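Local structure of acetyl-CoA C-acetyltransferase (Syntrophomonas wolfei subsp. wolfei, 7N7Z) at residues I36-A41 / M75-P80; V298-V303 / R332-E337; P275-V280 / V369-E374; A146-G151 / G158-M163. The protein probably catalyses the acetyl-CoA acetyltransferase (acetoacetyl-CoA thiolase) reaction, in which two acetyl-CoA molecules and acetoacetyl-CoA plus free CoA are interconverted. All coordinates share one frame; numbering follows the deposited sequence.

Contact 1: residues I36-A41 / M75-P80; sequences IAANAA and MKVGLP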
loop_
_atom_site.group_PDB
_atom_site.type_symbol
_atom_site.label_atom_id
_atom_site.label_comp_id
_atom_site.label_asym_id
_atom_site.label_seq_id
_atom_site.Cartn_x
_atom_site.Cartn_y
_atom_site.Cartn_z
ATOM N N ILE B 36 -9.790 9.717 27.654
ATOM C CA ILE B 36 -10.225 9.075 28.891
ATOM C C ILE B 36 -9.262 9.404 30.026
ATOM O O ILE B 36 -9.680 9.768 31.131
ATOM C CB ILE B 36 -10.365 7.555 28.687
ATOM C CG1 ILE B 36 -11.542 7.255 27.755
ATOM C CG2 ILE B 36 -10.554 6.852 30.028
ATOM C CD1 ILE B 36 -11.563 5.837 27.220
ATOM N N ALA B 37 -7.958 9.293 29.766
ATOM C CA ALA B 37 -6.973 9.604 30.797
ATOM C C ALA B 37 -7.000 11.083 31.158
ATOM O O ALA B 37 -6.878 11.442 32.336
ATOM C CB ALA B 37 -5.577 9.195 30.326
ATOM N N ALA B 38 -7.159 11.956 30.160
ATOM C CA ALA B 38 -7.181 13.390 30.429
ATOM C C ALA B 38 -8.395 13.775 31.265
ATOM O O ALA B 38 -8.278 14.545 32.225
ATOM C CB ALA B 38 -7.164 14.171 29.116
ATOM N N ASN B 39 -9.574 13.256 30.908
ATOM C CA ASN B 39 -10.774 13.557 31.682
ATOM C C ASN B 39 -10.629 13.083 33.122
ATOM O O ASN B 39 -11.047 13.774 34.058
ATOM C CB ASN B 39 -11.995 12.915 31.026
ATOM C CG ASN B 39 -12.541 13.740 29.880
ATOM O OD1 ASN B 39 -12.519 14.971 29.918
ATOM N ND2 ASN B 39 -13.036 13.065 28.850
ATOM N N ALA B 40 -10.036 11.904 33.318
ATOM C CA ALA B 40 -9.828 11.395 34.667
ATOM C C ALA B 40 -8.949 12.339 35.476
ATOM O O ALA B 40 -9.287 12.707 36.606
ATOM C CB ALA B 40 -9.209 9.999 34.611
ATOM N N ALA B 41 -7.813 12.746 34.908
ATOM C CA ALA B 41 -6.923 13.654 35.624
ATOM C C ALA B 41 -7.612 14.981 35.923
ATOM O O ALA B 41 -7.458 15.534 37.018
ATOM C CB ALA B 41 -5.647 13.881 34.813
ATOM N N MET B 75 -9.653 19.995 23.074
ATOM C CA MET B 75 -10.984 20.524 22.806
ATOM C C MET B 75 -12.070 19.553 23.248
ATOM O O MET B 75 -13.133 19.981 23.713
ATOM C CB MET B 75 -11.133 20.839 21.317
ATOM C CG MET B 75 -10.233 21.959 20.822
ATOM S SD MET B 75 -10.510 23.526 21.672
ATOM C CE MET B 75 -9.212 23.475 22.906
ATOM N N LYS B 76 -11.825 18.247 23.122
ATOM C CA LYS B 76 -12.852 17.268 23.457
ATOM C C LYS B 76 -13.013 17.098 24.961
ATOM O O LYS B 76 -14.101 16.734 25.425
ATOM C CB LYS B 76 -12.526 15.927 22.804
ATOM C CG LYS B 76 -13.041 15.814 21.382
ATOM C CD LYS B 76 -12.294 14.755 20.596
ATOM C CE LYS B 76 -12.911 14.548 19.222
ATOM N NZ LYS B 76 -13.223 13.114 18.966
ATOM N N VAL B 77 -11.955 17.351 25.737
ATOM C CA VAL B 77 -12.080 17.365 27.190
ATOM C C VAL B 77 -12.432 18.749 27.720
ATOM O O VAL B 77 -12.480 18.944 28.942
ATOM C CB VAL B 77 -10.793 16.842 27.861
ATOM C CG1 VAL B 77 -10.432 15.471 27.299
ATOM C CG2 VAL B 77 -9.646 17.820 27.694
ATOM N N GLY B 78 -12.668 19.720 26.845
ATOM C CA GLY B 78 -13.231 20.992 27.249
ATOM C C GLY B 78 -12.245 22.109 27.504
ATOM O O GLY B 78 -12.599 23.076 28.191
ATOM N N LEU B 79 -11.026 22.013 26.981
ATOM C CA LEU B 79 -10.109 23.135 27.086
ATOM C C LEU B 79 -10.667 24.316 26.293
ATOM O O LEU B 79 -11.373 24.129 25.297
ATOM C CB LEU B 79 -8.724 22.763 26.564
ATOM C CG LEU B 79 -7.660 22.480 27.627
ATOM C CD1 LEU B 79 -8.076 21.316 28.512
ATOM C CD2 LEU B 79 -6.308 22.212 26.982
ATOM N N PRO B 80 -10.373 25.546 26.710
ATOM C CA PRO B 80 -10.842 26.702 25.943
ATOM C C PRO B 80 -10.072 26.839 24.641
ATOM O O PRO B 80 -8.902 26.462 24.542
ATOM C CB PRO B 80 -10.572 27.882 26.881
ATOM C CG PRO B 80 -9.401 27.440 27.691
ATOM C CD PRO B 80 -9.539 25.946 27.857
HETATM O O HOH W 1 -12.791 17.398 31.080
HETATM O O HOH W 2 -14.861 14.114 26.394
#

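Contact 2: residues V298-V303 / R332-E337; sequences VAMPKV and RMLKEE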
loop_
_atom_site.group_PDB
_atom_site.type_symbol
_atom_site.label_atom_id
_atom_site.label_comp_id
_atom_site.label_asym_id
_atom_site.label_seq_id
_atom_site.Cartn_x
_atom_site.Cartn_y
_atom_site.Cartn_z
ATOM N N VAL B 298 23.176 8.201 33.973
ATOM C CA VAL B 298 23.721 9.546 33.883
ATOM C C VAL B 298 22.669 10.615 34.154
ATOM O O VAL B 298 23.022 11.713 34.599
ATOM C CB VAL B 298 24.392 9.780 32.510
ATOM C CG1 VAL B 298 25.635 8.913 32.370
ATOM C CG2 VAL B 298 23.418 9.513 31.371
ATOM N N ALA B 299 21.388 10.327 33.912
ATOM C CA ALA B 299 20.341 11.303 34.185
ATOM C C ALA B 299 20.011 11.369 35.672
ATOM O O ALA B 299 19.816 12.460 36.219
ATOM C CB ALA B 299 19.087 10.965 33.379
ATOM N N MET B 300 19.945 10.218 36.340
ATOM C CA MET B 300 19.595 10.213 37.758
ATOM C C MET B 300 20.592 10.996 38.602
ATOM O O MET B 300 20.157 11.841 39.404
ATOM C CB MET B 300 19.462 8.768 38.249
ATOM C CG MET B 300 18.233 8.051 37.726
ATOM S SD MET B 300 18.334 6.269 37.978
ATOM C CE MET B 300 17.986 6.157 39.731
ATOM N N PRO B 301 21.906 10.786 38.488
ATOM C CA PRO B 301 22.833 11.621 39.269
ATOM C C PRO B 301 22.734 13.095 38.927
ATOM O O PRO B 301 22.898 13.944 39.813
ATOM C CB PRO B 301 24.216 11.051 38.912
ATOM C CG PRO B 301 23.954 9.697 38.335
ATOM C CD PRO B 301 22.618 9.788 37.670
ATOM N N LYS B 302 22.463 13.427 37.664
ATOM C CA LYS B 302 22.400 14.828 37.259
ATOM C C LYS B 302 21.241 15.546 37.940
ATOM O O LYS B 302 21.431 16.592 38.571
ATOM C CB LYS B 302 22.276 14.927 35.739
ATOM C CG LYS B 302 22.370 16.347 35.207
ATOM C CD LYS B 302 22.462 16.365 33.693
ATOM C CE LYS B 302 21.845 17.626 33.114
ATOM N NZ LYS B 302 21.768 17.579 31.627
ATOM N N VAL B 303 20.027 15.003 37.816
ATOM C CA VAL B 303 18.865 15.652 38.417
ATOM C C VAL B 303 19.048 15.778 39.925
ATOM O O VAL B 303 18.635 16.773 40.535
ATOM C CB VAL B 303 17.577 14.887 38.060
ATOM C CG1 VAL B 303 17.565 13.507 38.707
ATOM C CG2 VAL B 303 16.352 15.691 38.474
ATOM N N ARG B 332 25.155 -1.436 37.292
ATOM C CA ARG B 332 26.611 -1.476 37.236
ATOM C C ARG B 332 27.192 -0.082 37.031
ATOM O O ARG B 332 28.095 0.338 37.765
ATOM C CB ARG B 332 27.066 -2.421 36.123
ATOM C CG ARG B 332 28.535 -2.806 36.204
ATOM C CD ARG B 332 28.774 -3.898 37.234
ATOM N NE ARG B 332 28.166 -5.163 36.841
ATOM C CZ ARG B 332 28.676 -5.992 35.940
ATOM N NH1 ARG B 332 29.811 -5.722 35.315
ATOM N NH2 ARG B 332 28.030 -7.120 35.658
ATOM N N MET B 333 26.689 0.653 36.038
ATOM C CA MET B 333 27.217 1.990 35.784
ATOM C C MET B 333 27.003 2.899 36.988
ATOM O O MET B 333 27.864 3.727 37.310
ATOM C CB MET B 333 26.569 2.595 34.539
ATOM C CG MET B 333 27.074 3.997 34.225
ATOM S SD MET B 333 26.530 4.639 32.631
ATOM C CE MET B 333 27.510 6.136 32.530
ATOM N N LEU B 334 25.860 2.763 37.665
ATOM C CA LEU B 334 25.611 3.585 38.845
ATOM C C LEU B 334 26.579 3.250 39.972
ATOM O O LEU B 334 26.884 4.115 40.800
ATOM C CB LEU B 334 24.169 3.406 39.322
ATOM C CG LEU B 334 23.121 4.415 38.840
ATOM C CD1 LEU B 334 21.800 4.169 39.561
ATOM C CD2 LEU B 334 23.570 5.858 39.037
ATOM N N LYS B 335 27.063 2.009 40.028
ATOM C CA LYS B 335 28.034 1.639 41.051
ATOM C C LYS B 335 29.444 2.068 40.662
ATOM O O LYS B 335 30.227 2.487 41.522
ATOM C CB LYS B 335 27.991 0.128 41.295
ATOM C CG LYS B 335 29.151 -0.407 42.130
ATOM C CD LYS B 335 29.101 -1.921 42.259
ATOM C CE LYS B 335 29.962 -2.401 43.415
ATOM N NZ LYS B 335 30.091 -3.883 43.447
ATOM N N GLU B 336 29.781 1.973 39.375
ATOM C CA GLU B 336 31.158 2.187 38.939
ATOM C C GLU B 336 31.459 3.667 38.738
ATOM O O GLU B 336 32.400 4.206 39.329
ATOM C CB GLU B 336 31.419 1.403 37.650
ATOM C CG GLU B 336 31.655 -0.081 37.875
ATOM C CD GLU B 336 31.647 -0.880 36.587
ATOM O OE1 GLU B 336 31.264 -0.321 35.538
ATOM O OE2 GLU B 336 32.028 -2.069 36.626
ATOM N N GLU B 337 30.671 4.341 37.902
ATOM C CA GLU B 337 30.913 5.739 37.572
ATOM C C GLU B 337 30.110 6.701 38.436
ATOM O O GLU B 337 30.392 7.904 38.421
ATOM C CB GLU B 337 30.606 5.984 36.092
ATOM C CG GLU B 337 31.323 5.006 35.171
ATOM C CD GLU B 337 31.898 5.674 33.940
ATOM O OE1 GLU B 337 31.155 6.418 33.266
ATOM O OE2 GLU B 337 33.092 5.455 33.649
#

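Contact 3: residues P275-V280 / V369-E374; sequences PLMKLV and VSMYYE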
loop_
_atom_site.group_PDB
_atom_site.type_symbol
_atom_site.label_atom_id
_atom_site.label_comp_id
_atom_site.label_asym_id
_atom_site.label_seq_id
_atom_site.Cartn_x
_atom_site.Cartn_y
_atom_site.Cartn_z
ATOM N N PRO B 275 -2.855 20.174 46.253
ATOM C CA PRO B 275 -1.662 19.784 45.489
ATOM C C PRO B 275 -1.148 18.427 45.948
ATOM O O PRO B 275 -0.912 18.208 47.139
ATOM C CB PRO B 275 -0.660 20.905 45.790
ATOM C CG PRO B 275 -1.078 21.436 47.117
ATOM C CD PRO B 275 -2.574 21.273 47.196
ATOM N N LEU B 276 -0.976 17.514 44.991
ATOM C CA LEU B 276 -0.562 16.155 45.325
ATOM C C LEU B 276 0.938 16.067 45.581
ATOM O O LEU B 276 1.367 15.417 46.539
ATOM C CB LEU B 276 -0.972 15.197 44.207
ATOM C CG LEU B 276 -2.427 15.319 43.745
ATOM C CD1 LEU B 276 -2.762 14.268 42.699
ATOM C CD2 LEU B 276 -3.368 15.207 44.928
ATOM N N MET B 277 1.750 16.703 44.741
ATOM C CA MET B 277 3.185 16.755 44.980
ATOM C C MET B 277 3.774 17.898 44.166
ATOM O O MET B 277 3.135 18.432 43.255
ATOM C CB MET B 277 3.860 15.419 44.645
ATOM C CG MET B 277 3.753 14.995 43.197
ATOM S SD MET B 277 4.643 13.454 42.893
ATOM C CE MET B 277 4.086 13.057 41.239
ATOM N N LYS B 278 5.001 18.270 44.515
ATOM C CA LYS B 278 5.666 19.441 43.961
ATOM C C LYS B 278 6.863 19.012 43.127
ATOM O O LYS B 278 7.682 18.202 43.577
ATOM C CB LYS B 278 6.118 20.387 45.077
ATOM C CG LYS B 278 7.193 21.382 44.654
ATOM C CD LYS B 278 7.241 22.590 45.582
ATOM C CE LYS B 278 7.345 22.165 47.036
ATOM N NZ LYS B 278 7.702 23.287 47.947
ATOM N N LEU B 279 6.963 19.560 41.920
ATOM C CA LEU B 279 8.128 19.323 41.080
ATOM C C LEU B 279 9.388 19.807 41.784
ATOM O O LEU B 279 9.481 20.973 42.180
ATOM C CB LEU B 279 7.957 20.041 39.741
ATOM C CG LEU B 279 9.131 19.952 38.763
ATOM C CD1 LEU B 279 9.359 18.515 38.317
ATOM C CD2 LEU B 279 8.886 20.854 37.564
ATOM N N VAL B 280 10.354 18.909 41.945
ATOM C CA VAL B 280 11.650 19.242 42.527
ATOM C C VAL B 280 12.698 19.459 41.445
ATOM O O VAL B 280 13.429 20.448 41.465
ATOM C CB VAL B 280 12.092 18.137 43.512
ATOM C CG1 VAL B 280 13.458 18.466 44.102
ATOM C CG2 VAL B 280 11.057 17.952 44.616
ATOM N N VAL B 369 3.119 8.901 37.279
ATOM C CA VAL B 369 1.826 8.632 37.902
ATOM C C VAL B 369 1.955 7.501 38.914
ATOM O O VAL B 369 1.503 7.611 40.061
ATOM C CB VAL B 369 0.773 8.304 36.827
ATOM C CG1 VAL B 369 -0.486 7.734 37.468
ATOM C CG2 VAL B 369 0.447 9.539 36.003
ATOM N N SER B 370 2.572 6.391 38.502
ATOM C CA SER B 370 2.720 5.252 39.402
ATOM C C SER B 370 3.615 5.597 40.584
ATOM O O SER B 370 3.355 5.165 41.713
ATOM C CB SER B 370 3.276 4.052 38.638
ATOM O OG SER B 370 2.337 3.581 37.688
ATOM N N MET B 371 4.672 6.377 40.346
ATOM C CA MET B 371 5.539 6.801 41.437
ATOM C C MET B 371 4.733 7.479 42.537
ATOM O O MET B 371 4.818 7.099 43.711
ATOM C CB MET B 371 6.624 7.743 40.909
ATOM C CG MET B 371 7.583 8.264 41.977
ATOM S SD MET B 371 8.416 9.783 41.474
ATOM C CE MET B 371 7.079 10.955 41.661
ATOM N N TYR B 372 3.938 8.488 42.174
ATOM C CA TYR B 372 3.168 9.215 43.179
ATOM C C TYR B 372 2.277 8.273 43.979
ATOM O O TYR B 372 2.319 8.256 45.215
ATOM C CB TYR B 372 2.312 10.298 42.525
ATOM C CG TYR B 372 1.166 10.724 43.417
ATOM C CD1 TYR B 372 1.378 11.590 44.481
ATOM C CD2 TYR B 372 -0.120 10.237 43.214
ATOM C CE1 TYR B 372 0.342 11.973 45.308
ATOM C CE2 TYR B 372 -1.164 10.612 44.041
ATOM C CZ TYR B 372 -0.927 11.481 45.085
ATOM O OH TYR B 372 -1.961 11.859 45.911
ATOM N N TYR B 373 1.448 7.489 43.290
ATOM C CA TYR B 373 0.472 6.662 43.987
ATOM C C TYR B 373 1.131 5.605 44.861
ATOM O O TYR B 373 0.512 5.143 45.826
ATOM C CB TYR B 373 -0.472 6.014 42.975
ATOM C CG TYR B 373 -1.625 6.914 42.593
ATOM C CD1 TYR B 373 -2.729 7.048 43.424
ATOM C CD2 TYR B 373 -1.603 7.642 41.411
ATOM C CE1 TYR B 373 -3.781 7.874 43.084
ATOM C CE2 TYR B 373 -2.652 8.468 41.061
ATOM C CZ TYR B 373 -3.738 8.582 41.902
ATOM O OH TYR B 373 -4.786 9.404 41.559
ATOM N N GLU B 374 2.370 5.213 44.554
ATOM C CA GLU B 374 3.106 4.350 45.471
ATOM C C GLU B 374 3.578 5.133 46.689
ATOM O O GLU B 374 3.552 4.619 47.813
ATOM C CB GLU B 374 4.288 3.699 44.754
ATOM C CG GLU B 374 5.013 2.650 45.588
ATOM C CD GLU B 374 4.190 1.392 45.805
ATOM O OE1 GLU B 374 3.052 1.322 45.291
ATOM O OE2 GLU B 374 4.682 0.470 46.491
#

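Contact 4: residues A146-G151 / G158-M163; sequences AMLSDG and GGHMGM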
loop_
_atom_site.group_PDB
_atom_site.type_symbol
_atom_site.label_atom_id
_atom_site.label_comp_id
_atom_site.label_asym_id
_atom_site.label_seq_id
_atom_site.Cartn_x
_atom_site.Cartn_y
_atom_site.Cartn_z
ATOM N N ALA B 146 5.765 1.193 10.762
ATOM C CA ALA B 146 6.251 2.450 11.324
ATOM C C ALA B 146 6.684 2.294 12.776
ATOM O O ALA B 146 7.603 2.989 13.224
ATOM C CB ALA B 146 5.175 3.527 11.206
ATOM N N MET B 147 6.033 1.405 13.529
ATOM C CA MET B 147 6.449 1.177 14.908
ATOM C C MET B 147 7.915 0.776 14.979
ATOM O O MET B 147 8.592 1.060 15.975
ATOM C CB MET B 147 5.573 0.101 15.552
ATOM C CG MET B 147 5.938 -0.225 16.999
ATOM S SD MET B 147 5.664 -1.951 17.433
ATOM C CE MET B 147 3.949 -2.148 16.970
ATOM N N LEU B 148 8.422 0.119 13.939
ATOM C CA LEU B 148 9.824 -0.273 13.884
ATOM C C LEU B 148 10.673 0.801 13.206
ATOM O O LEU B 148 11.625 1.316 13.800
ATOM C CB LEU B 148 9.962 -1.610 13.148
ATOM C CG LEU B 148 9.171 -2.785 13.725
ATOM C CD1 LEU B 148 9.391 -4.025 12.875
ATOM C CD2 LEU B 148 9.561 -3.046 15.169
ATOM N N SER B 149 10.323 1.156 11.968
ATOM C CA SER B 149 11.180 2.036 11.179
ATOM C C SER B 149 11.221 3.450 11.741
ATOM O O SER B 149 12.252 4.125 11.635
ATOM C CB SER B 149 10.706 2.057 9.724
ATOM O OG SER B 149 9.392 2.580 9.615
ATOM N N ASP B 150 10.125 3.915 12.340
ATOM C CA ASP B 150 10.044 5.266 12.877
ATOM C C ASP B 150 10.119 5.301 14.398
ATOM O O ASP B 150 9.903 6.361 14.993
ATOM C CB ASP B 150 8.749 5.938 12.411
ATOM C CG ASP B 150 8.845 6.493 10.999
ATOM O OD1 ASP B 150 9.965 6.576 10.451
ATOM O OD2 ASP B 150 7.788 6.847 10.435
ATOM N N GLY B 151 10.421 4.174 15.043
ATOM C CA GLY B 151 10.425 4.125 16.491
ATOM C C GLY B 151 11.392 3.127 17.094
ATOM O O GLY B 151 12.425 3.517 17.647
ATOM N N GLY B 158 21.705 0.942 14.597
ATOM C CA GLY B 158 21.841 -0.060 13.564
ATOM C C GLY B 158 20.778 -1.136 13.569
ATOM O O GLY B 158 20.672 -1.882 12.586
ATOM N N GLY B 159 19.991 -1.244 14.632
ATOM C CA GLY B 159 18.962 -2.259 14.678
ATOM C C GLY B 159 17.970 -1.994 15.788
ATOM O O GLY B 159 17.932 -0.909 16.373
ATOM N N HIS B 160 17.161 -3.016 16.068
ATOM C CA HIS B 160 16.126 -2.945 17.093
ATOM C C HIS B 160 16.690 -2.480 18.429
ATOM O O HIS B 160 17.890 -2.620 18.686
ATOM C CB HIS B 160 15.464 -4.317 17.256
ATOM C CG HIS B 160 14.061 -4.259 17.773
ATOM N ND1 HIS B 160 13.765 -4.064 19.105
ATOM C CD2 HIS B 160 12.872 -4.381 17.137
ATOM C CE1 HIS B 160 12.453 -4.063 19.266
ATOM N NE2 HIS B 160 11.889 -4.253 18.087
ATOM N N MET B 161 15.830 -1.922 19.287
ATOM C CA MET B 161 16.269 -1.550 20.628
ATOM C C MET B 161 16.884 -2.743 21.349
ATOM O O MET B 161 17.844 -2.589 22.113
ATOM C CB MET B 161 15.094 -0.998 21.436
ATOM C CG MET B 161 14.555 0.331 20.937
ATOM S SD MET B 161 15.713 1.692 21.165
ATOM C CE MET B 161 15.060 2.886 20.000
ATOM N N GLY B 162 16.340 -3.940 21.119
ATOM C CA GLY B 162 16.880 -5.125 21.762
ATOM C C GLY B 162 18.359 -5.320 21.500
ATOM O O GLY B 162 19.079 -5.854 22.346
ATOM N N MET B 163 18.835 -4.888 20.329
ATOM C CA MET B 163 20.256 -5.011 20.023
ATOM C C MET B 163 21.093 -4.143 20.953
ATOM O O MET B 163 22.174 -4.555 21.391
ATOM C CB MET B 163 20.515 -4.637 18.563
ATOM C CG MET B 163 19.687 -5.425 17.562
ATOM S SD MET B 163 20.097 -7.181 17.549
ATOM C CE MET B 163 21.378 -7.219 16.296
#

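Contact 1: residues I36-A41 / M75-P80
In the N-terminal half of the thiolase fold, helix 30-45 meets the Schellman motif that ends helix 69-76, and Val77 in that turn packs against Ala38 and Asn39. Gly78, with its positive phi of 96°, takes the chain out of the helix, while Val77 just before it points its side chain at helix 30-45. CG1 is the branch that does most of the touching. It sits beside the backbone N of Val77 and anti to the carbonyl carbon (chi1 -54°), which sets it against the methyl of Ala38, with Val77 CG1 and Ala38 CB 4.0 Å apart, and against the amide of Asn39. The oxygen of that amide lies close to the valine, Asn39 OD1 being 3.3 Å from Val77 CB, in plain van der Waals contact. Val77 also touches Ile35 and Ile42 of helix 30-45, and Ala38 also touches Leu115 and Thr117 of strand 113-121, so the valine packs on a helix that itself rests on the central sheet. No direct hydrogen bond joins the two segments; water does the polar work, using both ends of the Asn39 amide. One water accepts from Asn39 ND2 and donates to Lys76 O, and a second donates to both Asn39 OD1 and Val77 O, at 2.7 Å from each.

Contact 2: residues V298-V303 / R332-E337
Met333, on helix 324-336, sends its side chain across to Val298 at the start of helix 296-307, and it can be followed atom by atom. CB leaves the main chain in the direction of the other helix. CG stands opposite the backbone N (chi1 180°), and the chain then runs on fully extended, so CG and SD serve as a straight arm that finds no close partner on the facing helix. Only CE arrives: Met333 CE lies 3.4 Å from Val298 CG1, closer than usual for two methyl carbons, so the packing at this point is tight. Beyond the two helices, Met333 also touches Leu294 and Tyr172, the latter on helix 161-172.

The next residue, Leu334, makes the rest of the contact, its two methyls divided between two neighbours. Leu334 CD2 meets the ring of Pro301 at CG, 3.9 Å away, and Leu334 CD1 approaches Met300 CE at 4.3 Å. Pro301 lies at a kink, since its nitrogen has no hydrogen to give to the turn before. The short helical segments run at 48° to each other, their axes 10.7 Å apart at closest approach, a separation bridged by side chains alone. The side chain of Val298 is also about 9 Å from that of Cys388, a predicted active-site proton acceptor. With no hydrogen bond or salt bridge between the segments, methyl, thioether and proline-ring packing joins these two helices of the C-terminal half.

Contact 3: residues P275-V280 / V369-E374
Leu276 and Tyr372 cross at about a right angle, the leucine set obliquely against the hydroxyl end of the phenol. Leu276 CB is 3.7 Å from Tyr372 CE1, and Leu276 CD2 comes within 3.8 Å of Tyr372 OH, so backbone-near and branch carbons both bear on the same end of the ring. Met277 approaches the other end, crossing Tyr372 obliquely. Its CG is wedged between the backbone N and the carbonyl carbon (chi1 62°), and from there the chain extends straight to the helix, where Met277 CE packs 3.5 Å from Tyr372 CB. The sulfur makes a Met-aromatic contact, Met277 SD lying 5.3 Å from the Tyr372 ring centroid and 71° off its normal. Met371, bent at chi3, brings its own methyl CE round to meet Met277 CE at 3.7 Å. Along the helix, Tyr372 CD2 lies over one face of the Tyr373 ring. Trp399 of strand 394-400 touches both methionines, and Met13 of strand 8-20 touches Met277. Strand 277-285 runs between these two strands in the central sheet, and helix 360-378 packs across them: helix-on-sheet layering of the C-terminal half of a thiolase fold.

Contact 4: residues A146-G151 / G158-M163
A buried ring nitrogen without a polar partner marks this contact: His160 NE2 faces the methyl Leu148 CD2, 3.9 Å away, and no hydrogen bond to it is found in the model. The other nitrogen of the imidazole is well used. Gly162 N donates to His160 ND1 over 3.3 Å, almost straight at 176° and in the plane of the ring, a capping bond to the N-cap residue of helix 161-172 that also fixes the rotation of its ring. With CG swung beside the carbonyl carbon (chi1 -154°), the imidazole turns back to this N-H while its far side meets the leucine. Leu148 CD2 approaches that side obliquely, also lying 4.1 Å from His160 CD2.

The second touch is made by Met161, bent at chi2, whose methyl CE comes 3.6 Å from Gly151 O. The side chain of Met161 is about 6 Å from that of Cys92 and about 7 Å from that of Cys388, both predicted active-site residues, so this packing borders the probable catalytic pocket. Gly151 O also takes a weak hydrogen bond from Ser67 of the second subunit, and Asp150 binds Gly64 N and Gly66 N there. Helix 146-152, which follows strand 141-145, contacts both the second subunit and the start of helix 161-172, with Phe239 against the His160 ring and Gly139 of a third subunit against Leu148.

How the contacts relate
Contacts 1 and 4 lie in the N-terminal thiolase domain and come first along the chain; contacts 2 and 3 lie in the C-terminal one, contact 2 nested in the loop closed by contact 3. The central mixed sheet relates three of them: helix 30-45 of contact 1 packs on strands 113-121 and 254-264, while contact 3 includes strand 277-285, which leads on to helix 296-307 of contact 2. Contacts 1 and 2 lie on opposite sides of the chain's centre, about 37 Å between centres; contacts 3 and 4 are also opposed, with centres about 32 Å apart. Contacts 2 and 4 have members near the predicted catalytic residues, whereas contacts 1 and 3 pack the fold away from them.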